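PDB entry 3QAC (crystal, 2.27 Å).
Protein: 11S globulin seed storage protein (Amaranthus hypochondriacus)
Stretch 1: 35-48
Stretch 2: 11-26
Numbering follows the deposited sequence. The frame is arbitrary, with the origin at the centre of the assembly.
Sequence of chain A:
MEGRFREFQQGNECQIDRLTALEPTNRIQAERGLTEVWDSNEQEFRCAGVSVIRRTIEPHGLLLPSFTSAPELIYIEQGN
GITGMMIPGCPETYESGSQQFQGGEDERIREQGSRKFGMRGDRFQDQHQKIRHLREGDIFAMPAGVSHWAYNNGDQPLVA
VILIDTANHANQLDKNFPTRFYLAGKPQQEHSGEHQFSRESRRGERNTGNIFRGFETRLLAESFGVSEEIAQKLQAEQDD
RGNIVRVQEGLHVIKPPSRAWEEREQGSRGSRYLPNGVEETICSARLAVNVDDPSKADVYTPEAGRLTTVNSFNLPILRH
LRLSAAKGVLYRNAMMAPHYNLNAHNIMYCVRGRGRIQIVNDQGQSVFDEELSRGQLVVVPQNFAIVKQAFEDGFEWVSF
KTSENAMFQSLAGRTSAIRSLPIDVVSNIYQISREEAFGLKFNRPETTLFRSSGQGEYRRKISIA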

# COMPACT_ATOMS: atom_id res chain seq x y z
N THR A 35 -15.88 13.62 -24.39
CA THR A 35 -15.00 13.25 -23.31
C THR A 35 -13.81 14.19 -23.31
O THR A 35 -13.01 14.20 -24.24
CB THR A 35 -14.52 11.79 -23.44
OG1 THR A 35 -15.64 10.92 -23.30
CG2 THR A 35 -13.50 11.47 -22.34
N GLU A 36 -13.71 14.97 -22.24
CA GLU A 36 -12.61 15.90 -22.09
C GLU A 36 -11.60 15.38 -21.07
O GLU A 36 -11.96 15.05 -19.93
CB GLU A 36 -13.15 17.25 -21.68
CG GLU A 36 -14.34 17.66 -22.52
CD GLU A 36 -14.96 18.94 -22.04
OE1 GLU A 36 -16.12 18.90 -21.59
OE2 GLU A 36 -14.30 19.99 -22.11
N VAL A 37 -10.34 15.31 -21.50
CA VAL A 37 -9.30 14.70 -20.68
C VAL A 37 -8.27 15.72 -20.26
O VAL A 37 -7.66 16.41 -21.11
CB VAL A 37 -8.60 13.56 -21.43
CG1 VAL A 37 -7.56 12.88 -20.53
CG2 VAL A 37 -9.64 12.56 -21.95
N TRP A 38 -8.08 15.85 -18.94
CA TRP A 38 -7.06 16.75 -18.45
C TRP A 38 -5.72 16.11 -18.76
O TRP A 38 -5.65 14.93 -19.06
CB TRP A 38 -7.22 17.02 -16.96
CG TRP A 38 -8.17 18.13 -16.65
CD1 TRP A 38 -7.86 19.38 -16.20
CD2 TRP A 38 -9.60 18.09 -16.76
NE1 TRP A 38 -9.01 20.13 -16.04
CE2 TRP A 38 -10.09 19.35 -16.37
CE3 TRP A 38 -10.52 17.11 -17.16
CZ2 TRP A 38 -11.46 19.65 -16.36
CZ3 TRP A 38 -11.86 17.40 -17.15
CH2 TRP A 38 -12.32 18.67 -16.75
N ASP A 39 -4.66 16.91 -18.69
CA ASP A 39 -3.31 16.44 -18.99
C ASP A 39 -2.71 15.77 -17.77
O ASP A 39 -2.30 16.43 -16.82
CB ASP A 39 -2.45 17.62 -19.45
CG ASP A 39 -1.04 17.21 -19.85
OD1 ASP A 39 -0.68 16.02 -19.78
OD2 ASP A 39 -0.27 18.11 -20.24
N SER A 40 -2.65 14.45 -17.79
CA SER A 40 -2.13 13.69 -16.67
C SER A 40 -0.63 13.86 -16.50
O SER A 40 -0.08 13.41 -15.50
CB SER A 40 -2.45 12.21 -16.83
OG SER A 40 -3.84 12.02 -16.93
N ASN A 41 0.03 14.50 -17.47
CA ASN A 41 1.47 14.73 -17.35
C ASN A 41 1.75 15.94 -16.51
O ASN A 41 2.84 16.08 -15.98
CB ASN A 41 2.14 14.91 -18.71
CG ASN A 41 2.29 13.63 -19.47
OD1 ASN A 41 2.89 12.67 -18.97
ND2 ASN A 41 1.77 13.59 -20.69
N GLU A 42 0.78 16.84 -16.41
CA GLU A 42 0.95 17.98 -15.51
C GLU A 42 1.55 17.52 -14.19
O GLU A 42 1.09 16.55 -13.58
CB GLU A 42 -0.38 18.68 -15.27
CG GLU A 42 -0.86 19.46 -16.48
CD GLU A 42 -0.16 20.81 -16.62
OE1 GLU A 42 -0.46 21.50 -17.62
OE2 GLU A 42 0.68 21.17 -15.74
N GLN A 43 2.57 18.23 -13.75
CA GLN A 43 3.32 17.83 -12.58
C GLN A 43 2.41 17.51 -11.39
O GLN A 43 2.63 16.53 -10.68
CB GLN A 43 4.31 18.92 -12.17
CG GLN A 43 5.16 18.51 -11.01
CD GLN A 43 6.20 19.53 -10.67
OE1 GLN A 43 6.53 20.40 -11.49
NE2 GLN A 43 6.75 19.44 -9.47
N GLU A 44 1.43 18.37 -11.14
CA GLU A 44 0.62 18.18 -9.95
C GLU A 44 -0.28 16.95 -10.09
O GLU A 44 -0.67 16.38 -9.08
CB GLU A 44 -0.16 19.44 -9.56
CG GLU A 44 -1.10 20.00 -10.62
CD GLU A 44 -0.40 21.02 -11.54
OE1 GLU A 44 0.67 20.68 -12.12
OE2 GLU A 44 -0.92 22.15 -11.67
N PHE A 45 -0.61 16.54 -11.32
CA PHE A 45 -1.32 15.28 -11.50
C PHE A 45 -0.40 14.10 -11.23
O PHE A 45 -0.83 13.08 -10.68
CB PHE A 45 -1.92 15.13 -12.90
CG PHE A 45 -3.19 15.89 -13.09
CD1 PHE A 45 -3.37 16.68 -14.21
CD2 PHE A 45 -4.19 15.84 -12.14
CE1 PHE A 45 -4.54 17.39 -14.40
CE2 PHE A 45 -5.36 16.55 -12.33
CZ PHE A 45 -5.53 17.35 -13.46
N ARG A 46 0.86 14.24 -11.62
CA ARG A 46 1.82 13.18 -11.39
C ARG A 46 2.01 13.04 -9.88
O ARG A 46 2.05 11.94 -9.35
CB ARG A 46 3.15 13.48 -12.12
CG ARG A 46 3.02 13.40 -13.64
CD ARG A 46 4.38 13.28 -14.35
NE ARG A 46 5.02 14.59 -14.50
CZ ARG A 46 6.10 14.96 -13.82
NH1 ARG A 46 6.66 14.11 -12.96
NH2 ARG A 46 6.62 16.18 -14.01
N CYS A 47 2.13 14.17 -9.21
CA CYS A 47 2.26 14.20 -7.77
C CYS A 47 1.05 13.52 -7.09
O CYS A 47 1.22 12.73 -6.16
CB CYS A 47 2.37 15.64 -7.28
SG CYS A 47 2.29 15.82 -5.48
N ALA A 48 -0.16 13.83 -7.57
CA ALA A 48 -1.39 13.32 -6.97
C ALA A 48 -1.65 11.89 -7.40
O ALA A 48 -2.29 11.12 -6.69
CB ALA A 48 -2.57 14.21 -7.34
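Stretch 2 (11-26) GNECQIDRLTALEPTN

Stretch 2 lies along stretch 1 as an extended, largely irregular chain running in the opposite sense: its start packs on the helix 43-48, its end on the strand that begins before Thr35, and together the two bury 1002 Å². Gly11 (phi/psi 60/43) makes no contact and leads into a type I turn from Asn12 to Gln15, closed by Gln15 N to Asn12 O at 3.1 Å. Within this turn Glu13 (-66/-17, chi1 p) points toward the helix; its OE1 forms a salt bridge with Arg46 NH1 at 3.3 Å, reaching the edge of the guanidinium, while its O accepts a hydrogen bond from Gln43 NE2 at 3.1 Å. Cys14 (-95/0, chi1 m) is tied covalently to the helix, its SG 2.0 Å from Cys47 SG (chi3 104°, Cys47 chi1 t), with the two CA atoms 4.9 Å apart. Gln15 (-73/81) offers its O to the same Gln43 NE2 in a weak hydrogen bond of 3.1 Å, so one amide holds two carbonyls of the turn. From Ile16 (-107/126) the chain opens out; Ile16 CD1 rests 4.0 Å from both Cys47 CB and Glu44 CB. Asp17 stays clear of the helix, but Arg18 O is linked through water 1 to Glu44 OE1, the water donating at 2.6 and 2.7 Å respectively. Leu19 (-112/162) brings CD2 to 3.5 Å from Glu44 CB, and Thr20 N donates to Glu44 OE2 at 3.2 Å; water 2 joins Thr20 O to the same OE2, so this buried carboxylate is anchored to the passing backbone.

Ala21 points away, whereas Leu22 (-100/138, chi1 m, chi2 t) points toward stretch 1 and has the largest area covered by it: its CD1 lies 3.6 Å from Phe45 CE1 and its CD2 3.5 Å from Glu42 CD. Leu22 O accepts a 2.8 Å hydrogen bond from Trp38 NE1 near the plane of the indole. Glu23 (-128/163) directs its side chain away, and water 3 bridges its O to Asp39 N. Pro24 (-54/141) then covers a face of Trp38, CG sitting 3.6 Å from the centroid of the six-membered ring in a CH-pi contact 10° off the normal; its CA is 3.9 Å from that of Trp38. Thr25 (-110/-10) donates N to Val37 O at 2.9 Å and sets OG1 3.4 Å from Asp39 CB. Asn26 (-135/141) completes the contact as an antiparallel bridge with Val37: Asn26 N to Val37 O measures 3.1 Å and Val37 N to Asn26 O 2.8 Å, both side chains on the same face of the sheet.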

# COMPACT_ATOMS: atom_id res chain seq x y z
N GLY A 11 11.27 10.93 -8.75
CA GLY A 11 10.46 11.04 -7.55
C GLY A 11 10.47 12.42 -6.92
O GLY A 11 10.56 12.56 -5.70
N ASN A 12 10.37 13.45 -7.76
CA ASN A 12 10.30 14.81 -7.25
C ASN A 12 9.08 15.57 -7.73
O ASN A 12 9.05 16.80 -7.71
CB ASN A 12 11.56 15.58 -7.61
CG ASN A 12 12.70 15.27 -6.68
OD1 ASN A 12 13.55 14.44 -7.00
ND2 ASN A 12 12.69 15.90 -5.51
N GLU A 13 8.08 14.83 -8.18
CA GLU A 13 6.90 15.46 -8.75
C GLU A 13 6.10 16.26 -7.73
O GLU A 13 5.30 17.11 -8.12
CB GLU A 13 6.02 14.45 -9.47
CG GLU A 13 6.01 13.12 -8.79
CD GLU A 13 7.23 12.31 -9.14
OE1 GLU A 13 7.56 12.26 -10.35
OE2 GLU A 13 7.84 11.74 -8.22
N CYS A 14 6.31 16.03 -6.43
CA CYS A 14 5.62 16.83 -5.43
C CYS A 14 6.41 18.02 -4.90
O CYS A 14 5.91 18.75 -4.06
CB CYS A 14 5.12 15.96 -4.26
SG CYS A 14 3.87 14.79 -4.77
N GLN A 15 7.63 18.22 -5.40
CA GLN A 15 8.36 19.47 -5.18
C GLN A 15 7.71 20.53 -6.06
O GLN A 15 8.19 20.85 -7.13
CB GLN A 15 9.82 19.33 -5.61
CG GLN A 15 10.57 18.27 -4.86
CD GLN A 15 10.68 18.59 -3.40
OE1 GLN A 15 9.80 18.25 -2.61
NE2 GLN A 15 11.76 19.27 -3.02
N ILE A 16 6.61 21.08 -5.59
CA ILE A 16 5.80 21.96 -6.39
C ILE A 16 5.93 23.41 -5.93
O ILE A 16 5.75 23.71 -4.75
CB ILE A 16 4.35 21.48 -6.33
CG1 ILE A 16 4.20 20.27 -7.25
CG2 ILE A 16 3.39 22.60 -6.69
CD1 ILE A 16 2.92 19.56 -7.03
N ASP A 17 6.29 24.29 -6.87
CA ASP A 17 6.25 25.73 -6.60
C ASP A 17 5.30 26.46 -7.52
O ASP A 17 5.11 27.66 -7.39
CB ASP A 17 7.63 26.40 -6.62
CG ASP A 17 8.69 25.52 -7.21
OD1 ASP A 17 9.55 25.03 -6.43
OD2 ASP A 17 8.67 25.33 -8.45
N ARG A 18 4.67 25.73 -8.42
CA ARG A 18 3.69 26.35 -9.29
C ARG A 18 2.53 25.40 -9.58
O ARG A 18 2.73 24.31 -10.12
CB ARG A 18 4.36 26.79 -10.60
CG ARG A 18 3.43 27.46 -11.60
CD ARG A 18 4.20 27.78 -12.90
NE ARG A 18 3.40 28.53 -13.86
CZ ARG A 18 2.67 27.97 -14.82
NH1 ARG A 18 2.65 26.65 -14.93
NH2 ARG A 18 1.96 28.72 -15.65
N LEU A 19 1.32 25.81 -9.23
CA LEU A 19 0.15 25.06 -9.63
C LEU A 19 -0.59 25.92 -10.61
O LEU A 19 -0.37 27.12 -10.70
CB LEU A 19 -0.75 24.74 -8.45
CG LEU A 19 -0.19 23.87 -7.33
CD1 LEU A 19 -1.13 23.93 -6.11
CD2 LEU A 19 0.04 22.45 -7.80
N THR A 20 -1.47 25.29 -11.36
CA THR A 20 -2.15 25.97 -12.43
C THR A 20 -3.62 25.62 -12.38
O THR A 20 -3.99 24.53 -11.95
CB THR A 20 -1.50 25.59 -13.77
OG1 THR A 20 -0.62 26.65 -14.18
CG2 THR A 20 -2.55 25.35 -14.83
N ALA A 21 -4.47 26.57 -12.76
CA ALA A 21 -5.85 26.25 -13.01
C ALA A 21 -5.84 25.40 -14.27
O ALA A 21 -5.46 25.86 -15.34
CB ALA A 21 -6.65 27.51 -13.22
N LEU A 22 -6.21 24.14 -14.12
CA LEU A 22 -6.13 23.17 -15.21
C LEU A 22 -7.46 22.92 -15.90
O LEU A 22 -8.52 22.79 -15.28
CB LEU A 22 -5.55 21.85 -14.71
CG LEU A 22 -4.13 21.95 -14.18
CD1 LEU A 22 -3.72 20.71 -13.38
CD2 LEU A 22 -3.13 22.23 -15.34
N GLU A 23 -7.38 22.84 -17.22
CA GLU A 23 -8.53 22.54 -18.04
C GLU A 23 -8.17 21.38 -18.95
O GLU A 23 -6.99 21.04 -19.08
CB GLU A 23 -8.94 23.76 -18.83
CG GLU A 23 -9.07 24.99 -17.96
CD GLU A 23 -9.52 26.20 -18.74
OE1 GLU A 23 -10.28 26.03 -19.72
OE2 GLU A 23 -9.11 27.33 -18.38
N PRO A 24 -9.19 20.72 -19.51
CA PRO A 24 -8.93 19.58 -20.39
C PRO A 24 -7.97 20.01 -21.49
O PRO A 24 -8.09 21.14 -21.97
CB PRO A 24 -10.30 19.27 -21.00
CG PRO A 24 -11.28 19.87 -20.07
CD PRO A 24 -10.61 21.06 -19.44
N THR A 25 -7.03 19.15 -21.87
CA THR A 25 -6.15 19.45 -22.99
C THR A 25 -6.44 18.56 -24.20
O THR A 25 -5.93 18.80 -25.29
CB THR A 25 -4.67 19.33 -22.60
OG1 THR A 25 -4.40 17.99 -22.18
CG2 THR A 25 -4.34 20.32 -21.47
N ASN A 26 -7.28 17.55 -24.02
CA ASN A 26 -7.72 16.73 -25.14
C ASN A 26 -9.21 16.47 -25.13
O ASN A 26 -9.81 16.26 -24.08
CB ASN A 26 -6.95 15.41 -25.22
CG ASN A 26 -7.41 14.53 -26.38
OD1 ASN A 26 -8.11 14.98 -27.29
ND2 ASN A 26 -7.03 13.25 -26.35
O HOH W 1 2.83 21.88 -11.09
O HOH W 2 -3.50 22.49 -10.42
O HOH W 3 -4.89 19.39 -18.07
O HOH W 4 -5.18 14.66 -22.11